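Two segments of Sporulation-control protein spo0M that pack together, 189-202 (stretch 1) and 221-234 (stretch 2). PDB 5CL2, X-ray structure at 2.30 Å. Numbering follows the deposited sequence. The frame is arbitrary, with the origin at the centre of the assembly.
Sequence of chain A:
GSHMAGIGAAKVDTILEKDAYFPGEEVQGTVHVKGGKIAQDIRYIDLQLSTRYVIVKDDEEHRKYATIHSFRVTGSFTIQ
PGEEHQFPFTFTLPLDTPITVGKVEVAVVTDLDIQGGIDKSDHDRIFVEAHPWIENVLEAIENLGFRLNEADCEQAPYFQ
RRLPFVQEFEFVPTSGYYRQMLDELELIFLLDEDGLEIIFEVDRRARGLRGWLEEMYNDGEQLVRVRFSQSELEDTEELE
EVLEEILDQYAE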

# COMPACT_ATOMS: atom_id res chain seq x y z
N PHE A 189 -13.22 -4.18 -3.43
CA PHE A 189 -12.34 -5.26 -3.87
C PHE A 189 -10.88 -4.88 -3.73
O PHE A 189 -10.45 -3.84 -4.24
CB PHE A 189 -12.62 -5.60 -5.32
CG PHE A 189 -14.02 -5.97 -5.57
CD1 PHE A 189 -14.47 -7.24 -5.30
CD2 PHE A 189 -14.91 -5.04 -6.05
CE1 PHE A 189 -15.76 -7.59 -5.54
CE2 PHE A 189 -16.22 -5.39 -6.27
CZ PHE A 189 -16.64 -6.67 -6.01
N LEU A 190 -10.12 -5.71 -3.04
CA LEU A 190 -8.67 -5.59 -3.00
C LEU A 190 -8.08 -6.78 -3.73
O LEU A 190 -8.04 -7.90 -3.21
CB LEU A 190 -8.18 -5.52 -1.56
CG LEU A 190 -8.94 -4.54 -0.67
CD1 LEU A 190 -8.54 -4.70 0.79
CD2 LEU A 190 -8.67 -3.12 -1.15
N LEU A 191 -7.61 -6.53 -4.95
CA LEU A 191 -7.16 -7.58 -5.83
C LEU A 191 -5.68 -7.79 -5.68
O LEU A 191 -4.91 -6.83 -5.70
CB LEU A 191 -7.51 -7.22 -7.27
CG LEU A 191 -7.08 -8.23 -8.31
CD1 LEU A 191 -7.87 -9.50 -8.11
CD2 LEU A 191 -7.30 -7.66 -9.69
N ASP A 192 -5.27 -9.04 -5.52
CA ASP A 192 -3.86 -9.40 -5.55
C ASP A 192 -3.69 -10.60 -6.48
O ASP A 192 -4.64 -11.01 -7.15
CB ASP A 192 -3.33 -9.66 -4.13
CG ASP A 192 -4.11 -10.74 -3.37
OD1 ASP A 192 -3.80 -11.94 -3.53
OD2 ASP A 192 -5.05 -10.38 -2.61
N GLU A 193 -2.46 -11.11 -6.55
CA GLU A 193 -2.10 -12.16 -7.50
C GLU A 193 -2.73 -13.53 -7.20
O GLU A 193 -3.01 -14.31 -8.10
CB GLU A 193 -0.57 -12.30 -7.55
CG GLU A 193 0.21 -11.04 -7.96
CD GLU A 193 0.25 -10.82 -9.47
OE1 GLU A 193 -0.42 -11.59 -10.19
OE2 GLU A 193 0.97 -9.90 -9.93
N ASP A 194 -2.91 -13.83 -5.91
CA ASP A 194 -3.39 -15.16 -5.52
C ASP A 194 -4.87 -15.25 -5.20
O ASP A 194 -5.39 -16.32 -4.92
CB ASP A 194 -2.59 -15.67 -4.33
CG ASP A 194 -1.11 -15.68 -4.62
OD1 ASP A 194 -0.70 -16.50 -5.48
OD2 ASP A 194 -0.38 -14.87 -4.01
N GLY A 195 -5.55 -14.12 -5.28
CA GLY A 195 -6.95 -14.08 -4.91
C GLY A 195 -7.44 -12.67 -4.72
O GLY A 195 -6.88 -11.69 -5.25
N LEU A 196 -8.51 -12.55 -3.95
CA LEU A 196 -9.22 -11.30 -3.85
C LEU A 196 -9.82 -11.13 -2.46
O LEU A 196 -10.38 -12.07 -1.90
CB LEU A 196 -10.30 -11.28 -4.93
CG LEU A 196 -11.16 -10.06 -5.15
CD1 LEU A 196 -11.52 -9.98 -6.60
CD2 LEU A 196 -12.38 -10.24 -4.31
N GLU A 197 -9.70 -9.93 -1.90
CA GLU A 197 -10.34 -9.64 -0.61
C GLU A 197 -11.55 -8.71 -0.78
O GLU A 197 -11.47 -7.71 -1.49
CB GLU A 197 -9.31 -9.02 0.34
CG GLU A 197 -9.78 -8.78 1.73
CD GLU A 197 -8.62 -8.68 2.69
OE1 GLU A 197 -7.50 -9.02 2.27
OE2 GLU A 197 -8.81 -8.30 3.87
N ILE A 198 -12.65 -9.03 -0.12
CA ILE A 198 -13.86 -8.20 -0.19
C ILE A 198 -14.20 -7.59 1.15
O ILE A 198 -14.20 -8.27 2.18
CB ILE A 198 -15.08 -8.97 -0.67
CG1 ILE A 198 -14.75 -9.75 -1.93
CG2 ILE A 198 -16.22 -8.03 -0.97
CD1 ILE A 198 -15.94 -10.23 -2.65
N ILE A 199 -14.43 -6.28 1.14
CA ILE A 199 -14.91 -5.58 2.32
C ILE A 199 -16.39 -5.28 2.11
O ILE A 199 -16.79 -4.79 1.05
CB ILE A 199 -14.10 -4.30 2.57
CG1 ILE A 199 -12.63 -4.66 2.82
CG2 ILE A 199 -14.68 -3.52 3.73
CD1 ILE A 199 -11.72 -3.46 2.86
N PHE A 200 -17.19 -5.65 3.09
CA PHE A 200 -18.64 -5.53 3.03
C PHE A 200 -19.07 -4.46 4.01
O PHE A 200 -18.56 -4.39 5.12
CB PHE A 200 -19.34 -6.85 3.39
CG PHE A 200 -19.06 -7.97 2.43
CD1 PHE A 200 -17.85 -8.66 2.48
CD2 PHE A 200 -20.01 -8.36 1.51
CE1 PHE A 200 -17.60 -9.70 1.62
CE2 PHE A 200 -19.76 -9.41 0.65
CZ PHE A 200 -18.55 -10.08 0.70
N GLU A 201 -20.02 -3.64 3.60
CA GLU A 201 -20.61 -2.70 4.53
C GLU A 201 -22.05 -2.46 4.04
O GLU A 201 -22.36 -2.76 2.89
CB GLU A 201 -19.72 -1.45 4.61
CG GLU A 201 -20.13 -0.33 5.52
CD GLU A 201 -20.10 -0.64 7.00
OE1 GLU A 201 -19.02 -0.80 7.60
OE2 GLU A 201 -21.20 -0.67 7.56
N VAL A 202 -22.96 -2.03 4.92
CA VAL A 202 -24.33 -1.78 4.48
C VAL A 202 -24.77 -0.40 4.95
O VAL A 202 -24.25 0.11 5.94
CB VAL A 202 -25.34 -2.83 5.02
CG1 VAL A 202 -24.87 -4.26 4.69
CG2 VAL A 202 -25.54 -2.67 6.50
N GLU A 221 -18.43 0.19 15.73
CA GLU A 221 -18.95 -0.28 14.44
C GLU A 221 -18.00 -1.38 14.02
O GLU A 221 -16.80 -1.32 14.30
CB GLU A 221 -19.00 0.81 13.36
CG GLU A 221 -19.91 1.99 13.60
CD GLU A 221 -19.22 3.12 14.34
OE1 GLU A 221 -18.27 2.83 15.10
OE2 GLU A 221 -19.58 4.30 14.11
N GLN A 222 -18.53 -2.39 13.35
CA GLN A 222 -17.64 -3.39 12.82
C GLN A 222 -17.90 -3.64 11.35
O GLN A 222 -18.91 -3.22 10.78
CB GLN A 222 -17.76 -4.69 13.61
CG GLN A 222 -16.95 -4.67 14.88
CD GLN A 222 -16.93 -6.00 15.59
OE1 GLN A 222 -17.25 -7.04 15.00
NE2 GLN A 222 -16.58 -5.99 16.88
N LEU A 223 -16.93 -4.31 10.75
CA LEU A 223 -16.76 -4.32 9.32
C LEU A 223 -16.53 -5.76 8.90
O LEU A 223 -15.77 -6.47 9.55
CB LEU A 223 -15.59 -3.42 8.94
CG LEU A 223 -15.16 -3.24 7.50
CD1 LEU A 223 -14.56 -1.87 7.40
CD2 LEU A 223 -14.13 -4.30 7.20
N VAL A 224 -17.20 -6.21 7.85
CA VAL A 224 -16.98 -7.57 7.37
C VAL A 224 -15.86 -7.63 6.33
O VAL A 224 -15.93 -6.96 5.29
CB VAL A 224 -18.25 -8.17 6.80
CG1 VAL A 224 -17.97 -9.53 6.21
CG2 VAL A 224 -19.28 -8.27 7.91
N ARG A 225 -14.83 -8.40 6.62
CA ARG A 225 -13.69 -8.47 5.73
C ARG A 225 -13.30 -9.91 5.42
O ARG A 225 -12.82 -10.61 6.29
CB ARG A 225 -12.51 -7.70 6.35
CG ARG A 225 -11.49 -7.26 5.33
CD ARG A 225 -10.59 -6.15 5.88
NE ARG A 225 -9.36 -6.09 5.10
CZ ARG A 225 -8.45 -5.12 5.20
NH1 ARG A 225 -8.63 -4.11 6.05
NH2 ARG A 225 -7.36 -5.17 4.46
N VAL A 226 -13.46 -10.33 4.17
CA VAL A 226 -13.29 -11.74 3.83
C VAL A 226 -12.38 -11.99 2.62
O VAL A 226 -12.58 -11.42 1.54
CB VAL A 226 -14.66 -12.40 3.55
CG1 VAL A 226 -14.48 -13.80 2.96
CG2 VAL A 226 -15.53 -12.43 4.82
N ARG A 227 -11.40 -12.89 2.78
CA ARG A 227 -10.55 -13.26 1.64
C ARG A 227 -11.07 -14.49 0.90
O ARG A 227 -11.43 -15.49 1.52
CB ARG A 227 -9.12 -13.51 2.10
CG ARG A 227 -8.32 -14.26 1.06
CD ARG A 227 -6.83 -14.12 1.25
NE ARG A 227 -6.16 -14.29 -0.03
CZ ARG A 227 -5.79 -13.27 -0.80
NH1 ARG A 227 -5.99 -12.02 -0.40
NH2 ARG A 227 -5.20 -13.51 -1.96
N PHE A 228 -11.14 -14.39 -0.41
CA PHE A 228 -11.43 -15.49 -1.34
C PHE A 228 -10.18 -15.83 -2.13
O PHE A 228 -9.40 -14.94 -2.51
CB PHE A 228 -12.53 -15.10 -2.34
CG PHE A 228 -13.87 -14.82 -1.72
CD1 PHE A 228 -14.08 -13.68 -0.95
CD2 PHE A 228 -14.94 -15.67 -1.95
CE1 PHE A 228 -15.32 -13.43 -0.39
CE2 PHE A 228 -16.19 -15.40 -1.40
CZ PHE A 228 -16.37 -14.29 -0.63
N SER A 229 -9.99 -17.11 -2.43
CA SER A 229 -8.85 -17.50 -3.26
C SER A 229 -9.30 -17.59 -4.69
O SER A 229 -10.48 -17.47 -4.99
CB SER A 229 -8.30 -18.85 -2.84
OG SER A 229 -9.12 -19.87 -3.39
N GLN A 230 -8.34 -17.86 -5.58
CA GLN A 230 -8.63 -18.02 -7.00
C GLN A 230 -9.66 -19.12 -7.29
O GLN A 230 -10.58 -18.92 -8.10
CB GLN A 230 -7.34 -18.32 -7.76
CG GLN A 230 -7.54 -18.64 -9.23
CD GLN A 230 -6.23 -18.64 -10.02
OE1 GLN A 230 -5.14 -18.71 -9.44
NE2 GLN A 230 -6.33 -18.55 -11.34
N SER A 231 -9.51 -20.27 -6.64
CA SER A 231 -10.41 -21.41 -6.89
C SER A 231 -11.85 -21.04 -6.57
O SER A 231 -12.76 -21.30 -7.35
CB SER A 231 -10.01 -22.64 -6.05
OG SER A 231 -8.62 -22.92 -6.12
N GLU A 232 -12.04 -20.44 -5.39
CA GLU A 232 -13.36 -20.02 -4.97
C GLU A 232 -13.96 -19.01 -5.95
O GLU A 232 -15.14 -19.10 -6.32
CB GLU A 232 -13.31 -19.45 -3.55
CG GLU A 232 -12.48 -20.29 -2.58
CD GLU A 232 -12.50 -19.76 -1.16
OE1 GLU A 232 -11.46 -19.22 -0.71
OE2 GLU A 232 -13.54 -19.88 -0.48
N LEU A 233 -13.14 -18.05 -6.39
CA LEU A 233 -13.63 -16.99 -7.27
C LEU A 233 -14.02 -17.54 -8.63
O LEU A 233 -14.93 -17.01 -9.28
CB LEU A 233 -12.58 -15.89 -7.43
CG LEU A 233 -12.34 -15.06 -6.17
CD1 LEU A 233 -10.94 -14.48 -6.17
CD2 LEU A 233 -13.39 -13.97 -6.05
N GLU A 234 -13.35 -18.60 -9.07
CA GLU A 234 -13.64 -19.13 -10.40
C GLU A 234 -14.74 -20.21 -10.42
O GLU A 234 -15.12 -20.67 -11.50
CB GLU A 234 -12.35 -19.61 -11.05
CG GLU A 234 -11.32 -18.47 -11.14
CD GLU A 234 -10.16 -18.72 -12.11
OE1 GLU A 234 -9.25 -19.50 -11.77
OE2 GLU A 234 -10.17 -18.10 -13.20

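Strands 195-202 and 224-229 run antiparallel, their N-to-C directions 160° apart and their axes 4.7 Å apart at closest approach. The register is fixed by paired backbone bonds: Leu196 N to Phe228 O and Phe228 N to Leu196 O, both 2.9 Å, then Ile198 N to Val226 O at 2.9 Å and Val226 N to Ile198 O at 3.0 Å. Phe200 N to Val224 O, 2.9 Å, continues the ladder. N-H...O angles of 163° to 177° show that these donors aim almost straight at their acceptors.

On the face bearing Leu196, Ile198 and Phe200, the fit is apolar. Phe200 lies beside the valines: its CB is 3.8 Å from Val224 CB, and its CE1 is 4.4 Å from Val226 CB. Ile198 CD1 reaches to 4.0 Å from Phe228 CE1. Where the second strand turns into its helix, Leu233 points back toward the first strand, and its CD1 settles 3.5 Å from Leu196 CB.

The other face is shaped by two long arginines. Arg225, extended with chi1 to chi3 all t, places NE 2.6 Å from Glu197 OE2 in a salt bridge; the carboxylate oxygen lies near the guanidinium plane, while Ile199 CD1 covers one face of that group. Ile199 also meets Leu223, CG2 to CD2 at 3.6 Å. Arg227 runs along the first strand, its guanidinium with Leu196 N over one face, and meets Asp192 in a salt bridge with two nitrogens, NH2 to OD1 at 2.6 Å and NH1 to OD2 at 2.9 Å.

At Gly195 the two strands come close, CA to Ser229 CA 4.2 Å, and there is no room for a side chain. An ideal CB there would lie 2.5 Å from Phe228 O and 2.9 Å from Arg227 NH2, both clashes. The bare CA instead sits 3.5 Å from Phe228 O, in a CA-H...O contact.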